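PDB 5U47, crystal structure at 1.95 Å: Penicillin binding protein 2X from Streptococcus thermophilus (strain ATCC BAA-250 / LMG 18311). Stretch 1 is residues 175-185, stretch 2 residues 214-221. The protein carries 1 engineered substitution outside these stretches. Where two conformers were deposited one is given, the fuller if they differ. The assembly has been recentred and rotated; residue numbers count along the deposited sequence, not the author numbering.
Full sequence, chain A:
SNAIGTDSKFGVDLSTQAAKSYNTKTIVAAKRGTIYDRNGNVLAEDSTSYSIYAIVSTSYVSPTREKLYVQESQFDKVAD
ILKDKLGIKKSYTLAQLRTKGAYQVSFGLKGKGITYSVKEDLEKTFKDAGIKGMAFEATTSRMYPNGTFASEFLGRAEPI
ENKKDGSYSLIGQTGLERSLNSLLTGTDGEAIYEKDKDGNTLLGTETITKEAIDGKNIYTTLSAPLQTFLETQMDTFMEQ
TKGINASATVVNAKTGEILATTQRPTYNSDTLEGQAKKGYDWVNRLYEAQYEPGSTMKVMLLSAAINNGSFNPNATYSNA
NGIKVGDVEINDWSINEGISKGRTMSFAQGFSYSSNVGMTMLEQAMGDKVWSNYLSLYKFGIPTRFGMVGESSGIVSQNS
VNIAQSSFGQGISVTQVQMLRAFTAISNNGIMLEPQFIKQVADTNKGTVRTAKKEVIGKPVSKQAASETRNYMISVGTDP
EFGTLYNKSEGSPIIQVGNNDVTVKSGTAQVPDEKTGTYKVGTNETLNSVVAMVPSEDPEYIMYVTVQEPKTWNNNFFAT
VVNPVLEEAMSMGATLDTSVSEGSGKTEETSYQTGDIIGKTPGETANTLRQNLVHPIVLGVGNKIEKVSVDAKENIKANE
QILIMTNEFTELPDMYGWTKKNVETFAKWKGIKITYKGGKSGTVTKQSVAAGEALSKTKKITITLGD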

# COMPACT_ATOMS: atom_id res chain seq x y z
N GLY A 175 8.62 2.31 2.62
CA GLY A 175 7.55 1.66 1.85
C GLY A 175 7.43 0.17 2.00
O GLY A 175 7.61 -0.38 3.12
N LEU A 176 7.13 -0.51 0.90
CA LEU A 176 6.95 -1.97 0.91
C LEU A 176 8.24 -2.72 1.25
O LEU A 176 8.18 -3.76 1.91
CB LEU A 176 6.37 -2.44 -0.42
CG LEU A 176 6.07 -3.94 -0.50
CD1 LEU A 176 5.07 -4.24 -1.62
CD2 LEU A 176 7.36 -4.73 -0.67
N GLU A 177 9.38 -2.20 0.80
CA GLU A 177 10.69 -2.78 1.13
C GLU A 177 10.87 -2.88 2.64
O GLU A 177 11.30 -3.93 3.17
CB GLU A 177 11.82 -1.93 0.53
CG GLU A 177 11.93 -2.04 -0.98
CD GLU A 177 12.72 -3.26 -1.48
OE1 GLU A 177 12.84 -4.28 -0.77
OE2 GLU A 177 13.23 -3.18 -2.62
N ARG A 178 10.52 -1.81 3.35
CA ARG A 178 10.63 -1.82 4.81
C ARG A 178 9.52 -2.65 5.43
O ARG A 178 9.77 -3.47 6.31
CB ARG A 178 10.57 -0.41 5.40
CG ARG A 178 10.79 -0.40 6.91
CD ARG A 178 10.68 0.98 7.52
NE ARG A 178 11.08 0.97 8.92
CZ ARG A 178 11.15 2.06 9.68
NH1 ARG A 178 10.84 3.24 9.18
NH2 ARG A 178 11.54 1.96 10.95
N SER A 179 8.29 -2.47 4.96
CA SER A 179 7.14 -3.20 5.52
C SER A 179 7.26 -4.74 5.48
O SER A 179 6.94 -5.41 6.46
CB SER A 179 5.83 -2.73 4.89
OG SER A 179 5.63 -1.35 5.14
N LEU A 180 7.74 -5.27 4.37
CA LEU A 180 7.86 -6.73 4.19
C LEU A 180 9.30 -7.21 4.35
O LEU A 180 9.70 -8.27 3.85
CB LEU A 180 7.36 -7.14 2.81
CG LEU A 180 5.94 -6.71 2.45
CD1 LEU A 180 5.49 -7.46 1.20
CD2 LEU A 180 4.95 -6.94 3.56
N ASN A 181 10.09 -6.43 5.08
CA ASN A 181 11.49 -6.73 5.23
C ASN A 181 11.74 -8.14 5.80
O ASN A 181 12.69 -8.79 5.40
CB ASN A 181 12.16 -5.70 6.13
CG ASN A 181 13.63 -5.59 5.88
OD1 ASN A 181 14.05 -5.14 4.83
ND2 ASN A 181 14.44 -6.00 6.87
N SER A 182 10.88 -8.60 6.71
CA SER A 182 11.07 -9.93 7.31
C SER A 182 10.95 -11.02 6.26
O SER A 182 11.76 -11.93 6.24
CB SER A 182 10.09 -10.18 8.45
OG SER A 182 10.32 -9.28 9.50
N LEU A 183 9.95 -10.91 5.39
CA LEU A 183 9.77 -11.89 4.32
C LEU A 183 10.85 -11.78 3.23
O LEU A 183 11.39 -12.79 2.76
CB LEU A 183 8.39 -11.74 3.68
CG LEU A 183 7.20 -12.07 4.59
CD1 LEU A 183 5.89 -11.56 4.00
CD2 LEU A 183 7.15 -13.56 4.81
N LEU A 184 11.18 -10.55 2.84
CA LEU A 184 12.12 -10.31 1.76
C LEU A 184 13.55 -10.71 2.10
O LEU A 184 14.30 -11.08 1.21
CB LEU A 184 12.09 -8.85 1.35
CG LEU A 184 10.84 -8.43 0.60
CD1 LEU A 184 10.75 -6.91 0.52
CD2 LEU A 184 10.81 -9.03 -0.80
N THR A 185 13.90 -10.62 3.38
CA THR A 185 15.24 -10.89 3.85
C THR A 185 15.40 -12.36 4.11
O THR A 185 14.61 -12.98 4.82
CB THR A 185 15.52 -10.12 5.16
OG1 THR A 185 15.31 -8.73 4.94
CG2 THR A 185 16.95 -10.35 5.65
N ASP A 214 17.83 -17.82 0.53
CA ASP A 214 17.20 -16.68 -0.16
C ASP A 214 15.91 -16.20 0.51
O ASP A 214 15.17 -16.98 1.08
CB ASP A 214 16.85 -17.05 -1.60
CG ASP A 214 18.07 -17.31 -2.48
OD1 ASP A 214 19.23 -17.11 -2.05
OD2 ASP A 214 17.85 -17.71 -3.64
N GLY A 215 15.65 -14.90 0.39
CA GLY A 215 14.42 -14.34 0.89
C GLY A 215 13.27 -14.80 0.02
O GLY A 215 13.47 -15.36 -1.05
N LYS A 216 12.05 -14.60 0.49
CA LYS A 216 10.87 -14.98 -0.27
C LYS A 216 10.55 -13.90 -1.29
O LYS A 216 10.87 -12.73 -1.10
CB LYS A 216 9.70 -15.23 0.68
CG LYS A 216 9.93 -16.46 1.56
CD LYS A 216 8.86 -16.62 2.60
CE LYS A 216 9.10 -17.86 3.46
NZ LYS A 216 8.04 -18.01 4.51
N ASN A 217 9.98 -14.31 -2.40
CA ASN A 217 9.57 -13.33 -3.41
C ASN A 217 8.15 -12.84 -3.10
O ASN A 217 7.30 -13.59 -2.57
CB ASN A 217 9.63 -13.94 -4.81
CG ASN A 217 11.04 -14.29 -5.24
OD1 ASN A 217 12.03 -13.69 -4.82
ND2 ASN A 217 11.14 -15.29 -6.09
N ILE A 218 7.89 -11.57 -3.43
CA ILE A 218 6.58 -10.97 -3.19
C ILE A 218 6.00 -10.53 -4.50
O ILE A 218 6.62 -9.74 -5.20
CB ILE A 218 6.68 -9.75 -2.25
CG1 ILE A 218 7.26 -10.15 -0.89
CG2 ILE A 218 5.31 -9.09 -2.07
CD1 ILE A 218 6.36 -11.01 -0.05
N TYR A 219 4.85 -11.10 -4.85
CA TYR A 219 4.09 -10.68 -6.01
C TYR A 219 3.05 -9.70 -5.50
O TYR A 219 2.17 -10.08 -4.75
CB TYR A 219 3.39 -11.85 -6.70
CG TYR A 219 4.35 -12.82 -7.36
CD1 TYR A 219 5.07 -13.73 -6.61
CD2 TYR A 219 4.53 -12.82 -8.74
CE1 TYR A 219 5.96 -14.63 -7.21
CE2 TYR A 219 5.43 -13.72 -9.35
CZ TYR A 219 6.13 -14.62 -8.57
OH TYR A 219 7.00 -15.49 -9.16
N THR A 220 3.16 -8.44 -5.89
CA THR A 220 2.18 -7.47 -5.52
C THR A 220 0.95 -7.60 -6.40
O THR A 220 0.95 -8.35 -7.40
CB THR A 220 2.73 -6.03 -5.61
OG1 THR A 220 3.00 -5.70 -6.98
CG2 THR A 220 3.97 -5.88 -4.78
N THR A 221 -0.10 -6.88 -6.03
CA THR A 221 -1.34 -6.87 -6.80
C THR A 221 -1.28 -5.93 -7.99
O THR A 221 -2.18 -5.92 -8.83
CB THR A 221 -2.52 -6.43 -5.90
OG1 THR A 221 -2.18 -5.20 -5.27
CG2 THR A 221 -2.80 -7.47 -4.86

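The contact is small, 387 Å² summed over both sides, and its shape is that of one branched side chain received by three leucines. Ile 218, in the strand 217-220, points its CA-to-CB bond toward stretch 1 and gives up 82 Å², more than any other residue here. The hollow it enters is lined by Leu 180, Leu 183 and Leu 184. The closest atom pair to each leucine gives the fit: Leu 180 CD1 lies 3.7 Å from Ile 218 CG2, Leu 184 CD2 lies 3.7 Å from Ile 218 CG1, and Leu 183 CD1 lies 4.1 Å from Ile 218 CD1. The first two distances are those of carbons packed in van der Waals contact; the third is slightly looser. Leu 180 CD1 is also 3.8 Å from Ile 218 CG1 and 3.9 Å from Ile 218 CD1.

The leucines reach this hollow by different routes. Leu 180, the N-cap residue of helix 181-184, directs its CA-to-CB bond toward the strand, whereas that of Leu 183 runs sideways. Leu 184 starts away from stretch 2, but with chi1 at -72° and chi2 at 166° the end of its side chain comes nearer. Its CD2 also rests 3.7 Å from Lys 216 O, a carbonyl oxygen that this contact buries and that has no hydrogen-bonding partner in the model.

Farther along the strand, Leu 176 CD1 meets Thr 220 CG2 at 3.7 Å, methyl against methyl. Here the backbones stand well apart, with Leu 176 CA and Thr 220 CA separated by 9.7 Å, so side chains must span the gap. At the other end Thr 185 CA and Gly 215 CA are only 4.6 Å apart, and the backbones themselves touch.

That close approach depends on the absence of a side chain at Gly 215. An ideal CB there would point toward stretch 1 and fall 1.8 Å from Leu 184 O, a clash. Instead Gly 215 CA sits 3.3 Å from Leu 184 O, and the angle of 170° at the hydrogen makes this a nearly linear CA-H...O contact. The carbonyl thus occupies the space a CB would need.

Beside it lies the one conventional hydrogen bond across the stretches: Lys 216 N donates to Leu 183 O over 3.0 Å, with an N-H...O angle of 158°. The CA-to-CB bond of Lys 216 points sideways, and chi2, chi3 and chi4 are all t. The extended chain brings its aliphatic part alongside Leu 183, where Leu 183 CD2 and Lys 216 CD are 4.1 Å apart. Leu 183 therefore joins the two modes of contact, through its backbone carbonyl and its side chain.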